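Local coordinates for protein tRNA (cytosine(38)-C(5))-methyltransferase (Schizosaccharomyces pombe, PDB 6FDF) that methylates carbon 5 of cytosine 38 in the anticodon loop of aspartate tRNA, using S-adenosyl-L-methionine as the methyl donor, at residues F281-F292 with M308-K319. Residues are numbered along the deposited sequence; the frame is centred on the assembly and turned at random. Where two conformers were deposited one is given.
Sequences FTAREVARLMGF and MYRLLGNSINVK. With SAH (S-adenosyl-L-homocysteine), chain E.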
loop_
_atom_site.group_PDB
_atom_site.type_symbol
_atom_site.label_atom_id
_atom_site.label_comp_id
_atom_site.label_asym_id
_atom_site.label_seq_id
_atom_site.Cartn_x
_atom_site.Cartn_y
_atom_site.Cartn_z
ATOM N N PHE A 281 2.216 -13.987 -11.080
ATOM C CA PHE A 281 3.283 -13.715 -10.128
ATOM C C PHE A 281 2.977 -14.428 -8.821
ATOM O O PHE A 281 1.820 -14.517 -8.405
ATOM C CB PHE A 281 3.428 -12.209 -9.888
ATOM C CG PHE A 281 3.970 -11.460 -11.071
ATOM C CD1 PHE A 281 5.330 -11.456 -11.340
ATOM C CD2 PHE A 281 3.125 -10.758 -11.914
ATOM C CE1 PHE A 281 5.833 -10.769 -12.432
ATOM C CE2 PHE A 281 3.625 -10.071 -13.005
ATOM C CZ PHE A 281 4.981 -10.078 -13.264
ATOM N N THR A 282 4.018 -14.954 -8.179
ATOM C CA THR A 282 3.835 -15.526 -6.854
ATOM C C THR A 282 3.598 -14.410 -5.842
ATOM O O THR A 282 3.906 -13.242 -6.090
ATOM C CB THR A 282 5.057 -16.348 -6.446
ATOM O OG1 THR A 282 6.132 -15.460 -6.117
ATOM C CG2 THR A 282 5.492 -17.268 -7.581
ATOM N N ALA A 283 3.048 -14.775 -4.680
ATOM C CA ALA A 283 2.837 -13.761 -3.649
ATOM C C ALA A 283 4.159 -13.159 -3.189
ATOM O O ALA A 283 4.216 -11.964 -2.875
ATOM C CB ALA A 283 2.074 -14.345 -2.460
ATOM N N ARG A 284 5.231 -13.958 -3.171
ATOM C CA ARG A 284 6.548 -13.418 -2.845
ATOM C C ARG A 284 6.985 -12.375 -3.866
ATOM O O ARG A 284 7.555 -11.339 -3.506
ATOM C CB ARG A 284 7.579 -14.546 -2.764
ATOM C CG ARG A 284 9.015 -14.044 -2.649
ATOM C CD ARG A 284 9.230 -13.341 -1.316
ATOM N NE ARG A 284 9.018 -14.231 -0.183
ATOM C CZ ARG A 284 8.883 -13.815 1.071
ATOM N NH1 ARG A 284 8.939 -12.518 1.345
ATOM N NH2 ARG A 284 8.700 -14.696 2.048
ATOM N N GLU A 285 6.717 -12.629 -5.148
ATOM C CA GLU A 285 7.091 -11.671 -6.182
ATOM C C GLU A 285 6.255 -10.404 -6.078
ATOM O O GLU A 285 6.773 -9.297 -6.265
ATOM C CB GLU A 285 6.953 -12.315 -7.561
ATOM C CG GLU A 285 7.975 -13.436 -7.779
ATOM C CD GLU A 285 7.683 -14.274 -9.007
ATOM O OE1 GLU A 285 6.513 -14.310 -9.438
ATOM O OE2 GLU A 285 8.625 -14.914 -9.530
ATOM N N VAL A 286 4.962 -10.543 -5.767
ATOM C CA VAL A 286 4.126 -9.365 -5.551
ATOM C C VAL A 286 4.658 -8.556 -4.373
ATOM O O VAL A 286 4.793 -7.328 -4.449
ATOM C CB VAL A 286 2.655 -9.779 -5.343
ATOM C CG1 VAL A 286 1.808 -8.570 -4.992
ATOM C CG2 VAL A 286 2.110 -10.467 -6.597
ATOM N N ALA A 287 4.978 -9.237 -3.268
ATOM C CA ALA A 287 5.549 -8.551 -2.112
ATOM C C ALA A 287 6.825 -7.802 -2.488
ATOM O O ALA A 287 7.024 -6.651 -2.082
ATOM C CB ALA A 287 5.822 -9.551 -0.984
ATOM N N ARG A 288 7.706 -8.449 -3.255
ATOM C CA ARG A 288 8.940 -7.798 -3.685
ATOM C C ARG A 288 8.653 -6.577 -4.549
ATOM O O ARG A 288 9.265 -5.519 -4.365
ATOM C CB ARG A 288 9.808 -8.791 -4.454
ATOM C CG ARG A 288 10.422 -9.885 -3.610
ATOM C CD ARG A 288 11.117 -10.881 -4.520
ATOM N NE ARG A 288 11.828 -11.919 -3.784
ATOM C CZ ARG A 288 12.450 -12.940 -4.363
ATOM N NH1 ARG A 288 12.438 -13.060 -5.683
ATOM N NH2 ARG A 288 13.081 -13.840 -3.623
ATOM N N LEU A 289 7.711 -6.694 -5.484
ATOM C CA LEU A 289 7.380 -5.547 -6.323
ATOM C C LEU A 289 6.790 -4.405 -5.506
ATOM O O LEU A 289 6.879 -3.244 -5.916
ATOM C CB LEU A 289 6.417 -5.969 -7.431
ATOM C CG LEU A 289 7.080 -6.782 -8.542
ATOM C CD1 LEU A 289 6.038 -7.602 -9.296
ATOM C CD2 LEU A 289 7.831 -5.858 -9.495
ATOM N N MET A 290 6.186 -4.707 -4.360
ATOM C CA MET A 290 5.647 -3.675 -3.487
ATOM C C MET A 290 6.648 -3.208 -2.434
ATOM O O MET A 290 6.294 -2.394 -1.575
ATOM C CB MET A 290 4.360 -4.174 -2.826
ATOM C CG MET A 290 3.242 -4.383 -3.838
ATOM S SD MET A 290 1.692 -4.877 -3.071
ATOM C CE MET A 290 0.630 -4.996 -4.505
ATOM N N GLY A 291 7.888 -3.688 -2.499
ATOM C CA GLY A 291 8.958 -3.214 -1.645
ATOM C C GLY A 291 9.088 -3.896 -0.300
ATOM O O GLY A 291 9.875 -3.433 0.533
ATOM N N PHE A 292 8.362 -4.982 -0.064
ATOM C CA PHE A 292 8.488 -5.685 1.202
ATOM C C PHE A 292 9.804 -6.455 1.244
ATOM O O PHE A 292 10.239 -6.996 0.222
ATOM C CB PHE A 292 7.315 -6.642 1.402
ATOM C CG PHE A 292 6.044 -5.953 1.791
ATOM C CD1 PHE A 292 5.202 -5.430 0.828
ATOM C CD2 PHE A 292 5.701 -5.816 3.127
ATOM C CE1 PHE A 292 4.036 -4.782 1.186
ATOM C CE2 PHE A 292 4.541 -5.175 3.496
ATOM C CZ PHE A 292 3.707 -4.656 2.528
ATOM N N MET A 308 -2.681 -14.206 1.157
ATOM C CA MET A 308 -1.626 -13.197 1.069
ATOM C C MET A 308 -1.817 -12.294 -0.145
ATOM O O MET A 308 -1.552 -11.090 -0.069
ATOM C CB MET A 308 -0.248 -13.857 1.022
ATOM C CG MET A 308 0.278 -14.308 2.376
ATOM S SD MET A 308 0.376 -12.989 3.610
ATOM C CE MET A 308 1.512 -11.842 2.853
ATOM N N TYR A 309 -2.243 -12.856 -1.285
ATOM C CA TYR A 309 -2.538 -12.008 -2.439
ATOM C C TYR A 309 -3.558 -10.937 -2.078
ATOM O O TYR A 309 -3.452 -9.790 -2.524
ATOM C CB TYR A 309 -3.078 -12.834 -3.606
ATOM C CG TYR A 309 -2.099 -13.669 -4.395
ATOM C CD1 TYR A 309 -1.112 -13.071 -5.170
ATOM C CD2 TYR A 309 -2.210 -15.054 -4.430
ATOM C CE1 TYR A 309 -0.238 -13.830 -5.925
ATOM C CE2 TYR A 309 -1.339 -15.824 -5.184
ATOM C CZ TYR A 309 -0.357 -15.206 -5.931
ATOM O OH TYR A 309 0.508 -15.960 -6.694
ATOM N N ARG A 310 -4.560 -11.296 -1.270
ATOM C CA ARG A 310 -5.586 -10.321 -0.920
ATOM C C ARG A 310 -5.027 -9.245 -0.005
ATOM O O ARG A 310 -5.358 -8.062 -0.156
ATOM C CB ARG A 310 -6.772 -11.028 -0.264
ATOM C CG ARG A 310 -7.327 -12.146 -1.120
ATOM C CD ARG A 310 -8.557 -12.786 -0.494
ATOM N NE ARG A 310 -9.046 -13.887 -1.324
ATOM C CZ ARG A 310 -9.176 -15.142 -0.906
ATOM N NH1 ARG A 310 -8.892 -15.461 0.349
ATOM N NH2 ARG A 310 -9.623 -16.075 -1.738
ATOM N N LEU A 311 -4.188 -9.640 0.957
ATOM C CA LEU A 311 -3.592 -8.671 1.868
ATOM C C LEU A 311 -2.613 -7.769 1.129
ATOM O O LEU A 311 -2.563 -6.559 1.375
ATOM C CB LEU A 311 -2.891 -9.401 3.017
ATOM C CG LEU A 311 -3.796 -10.215 3.943
ATOM C CD1 LEU A 311 -2.980 -10.994 4.977
ATOM C CD2 LEU A 311 -4.802 -9.293 4.623
ATOM N N LEU A 312 -1.816 -8.347 0.229
ATOM C CA LEU A 312 -0.868 -7.554 -0.548
ATOM C C LEU A 312 -1.589 -6.601 -1.492
ATOM O O LEU A 312 -1.143 -5.466 -1.703
ATOM C CB LEU A 312 0.071 -8.484 -1.318
ATOM C CG LEU A 312 1.137 -9.146 -0.442
ATOM C CD1 LEU A 312 1.797 -10.338 -1.151
ATOM C CD2 LEU A 312 2.189 -8.117 -0.019
ATOM N N GLY A 313 -2.716 -7.040 -2.052
ATOM C CA GLY A 313 -3.482 -6.212 -2.968
ATOM C C GLY A 313 -3.946 -4.906 -2.359
ATOM O O GLY A 313 -4.202 -3.947 -3.095
ATOM N N ASN A 314 -4.070 -4.855 -1.031
ATOM C CA ASN A 314 -4.477 -3.660 -0.303
ATOM C C ASN A 314 -3.329 -2.972 0.422
ATOM O O ASN A 314 -3.576 -2.095 1.255
ATOM C CB ASN A 314 -5.557 -4.014 0.721
ATOM C CG ASN A 314 -6.874 -4.330 0.081
ATOM O OD1 ASN A 314 -7.225 -3.759 -0.951
ATOM N ND2 ASN A 314 -7.626 -5.243 0.690
ATOM N N SER A 315 -2.085 -3.342 0.130
ATOM C CA SER A 315 -0.926 -2.831 0.850
ATOM C C SER A 315 -0.297 -1.651 0.115
ATOM O O SER A 315 -0.530 -1.427 -1.075
ATOM C CB SER A 315 0.120 -3.934 1.041
ATOM O OG SER A 315 -0.382 -4.988 1.844
ATOM N N ILE A 316 0.520 -0.894 0.848
ATOM C CA ILE A 316 1.241 0.236 0.271
ATOM C C ILE A 316 2.452 -0.272 -0.491
ATOM O O ILE A 316 2.819 -1.448 -0.384
ATOM C CB ILE A 316 1.686 1.219 1.367
ATOM C CG1 ILE A 316 2.656 0.506 2.325
ATOM C CG2 ILE A 316 0.481 1.781 2.090
ATOM C CD1 ILE A 316 3.460 1.418 3.208
ATOM N N ASN A 317 3.104 0.618 -1.234
ATOM C CA ASN A 317 4.470 0.375 -1.667
ATOM C C ASN A 317 5.410 0.876 -0.576
ATOM O O ASN A 317 5.446 2.076 -0.277
ATOM C CB ASN A 317 4.771 1.043 -3.006
ATOM C CG ASN A 317 6.157 0.709 -3.503
ATOM O OD1 ASN A 317 7.150 1.149 -2.923
ATOM N ND2 ASN A 317 6.241 -0.111 -4.556
ATOM N N VAL A 318 6.174 -0.058 -0.001
ATOM C CA VAL A 318 7.029 0.217 1.151
ATOM C C VAL A 318 8.157 1.173 0.784
ATOM O O VAL A 318 8.553 2.029 1.588
ATOM C CB VAL A 318 7.572 -1.114 1.708
ATOM C CG1 VAL A 318 8.623 -0.867 2.785
ATOM C CG2 VAL A 318 6.429 -1.966 2.252
ATOM N N LYS A 319 8.705 1.031 -0.428
ATOM C CA LYS A 319 9.791 1.902 -0.874
ATOM C C LYS A 319 9.333 3.352 -0.980
ATOM O O LYS A 319 9.961 4.253 -0.411
ATOM C CB LYS A 319 10.336 1.414 -2.219
ATOM C CG LYS A 319 11.597 0.579 -2.121
ATOM C CD LYS A 319 12.768 1.408 -1.614
ATOM C CE LYS A 319 13.975 0.535 -1.328
ATOM N NZ LYS A 319 15.003 1.271 -0.551
HETATM N N SAH E . -1.703 -0.112 4.959
HETATM C CA SAH E . -1.815 -1.512 5.307
HETATM C CB SAH E . -3.128 -2.117 4.801
HETATM C CG SAH E . -4.220 -1.057 4.666
HETATM S SD SAH E . -5.626 -1.637 3.765
HETATM C C SAH E . -0.639 -2.266 4.772
HETATM O O SAH E . 0.271 -1.619 4.209
HETATM O OXT SAH E . -0.623 -3.505 4.931
HETATM C "C5'" SAH E . -6.826 -1.013 4.887
HETATM C "C4'" SAH E . -6.808 -1.853 6.164
HETATM O "O4'" SAH E . -7.656 -1.213 7.100
HETATM C "C3'" SAH E . -7.317 -3.280 5.965
HETATM O "O3'" SAH E . -6.381 -4.210 6.508
HETATM C "C2'" SAH E . -8.599 -3.346 6.798
HETATM O "O2'" SAH E . -8.727 -4.591 7.493
HETATM C "C1'" SAH E . -8.414 -2.197 7.782
HETATM N N9 SAH E . -9.670 -1.533 8.192
HETATM C C8 SAH E . -10.681 -1.125 7.399
HETATM N N7 SAH E . -11.664 -0.554 8.136
HETATM C C5 SAH E . -11.292 -0.587 9.431
HETATM C C6 SAH E . -11.862 -0.154 10.722
HETATM N N6 SAH E . -13.070 0.450 10.778
HETATM N N1 SAH E . -11.127 -0.389 11.835
HETATM C C2 SAH E . -9.924 -0.989 11.789
HETATM N N3 SAH E . -9.345 -1.408 10.649
HETATM C C4 SAH E . -9.977 -1.243 9.458
HETATM O O HOH W 1 4.572 -1.576 -6.142
HETATM O O HOH W 2 9.182 -1.802 -4.567
#
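A nearly parallel helix pair in this C5-cytosine methyltransferase, 283-289 beside 305-313, illustrates how two helices pack against a loop that lines a cofactor pocket; the axes of 283-289 and the 308-313 part approach to 9.9 Å at 13°. At its start Tyr309 reaches across: OH donates to Phe281 O (2.6 Å), meeting a lone pair within the plane of that carbonyl, while Ala283 CB sits over one ring face, displaced from its centre. Thr282 and Glu285 close the adjoining helix start as a capping box, and Glu207 also bonds Thr282 OG1. Midway, Leu312 divides its branches, CD1 lying 3.4 Å from Ala283 O and CD2 packing on Ala287 and Phe292. Met290, extended beyond CG (chi2 -177°), lays SD 3.2 Å from Leu312 O.

The helix 283-289 ends in a Schellman motif with Gly291 at C-prime. Here segment 308-319 turns into helix 318-328, and Val318 N donates to Met290 O (2.8 Å, 161° at the hydrogen). A water bridges Leu289 O and Asn317 ND2, and a second does so with a weak link to ND2, whereas Asn317 OD1 caps Val320 N. In the loop between helices 305-313 and 318-328, Ser315 and Ile316 line the S-adenosylhomocysteine pocket; Ile316 N makes a weak bond to the ligand's carboxylate O. Behind it the Phe292 ring meets Ser315 CB at its edge, and Val318 CG2 stands over the ring centre, 3.7 Å from the centroid.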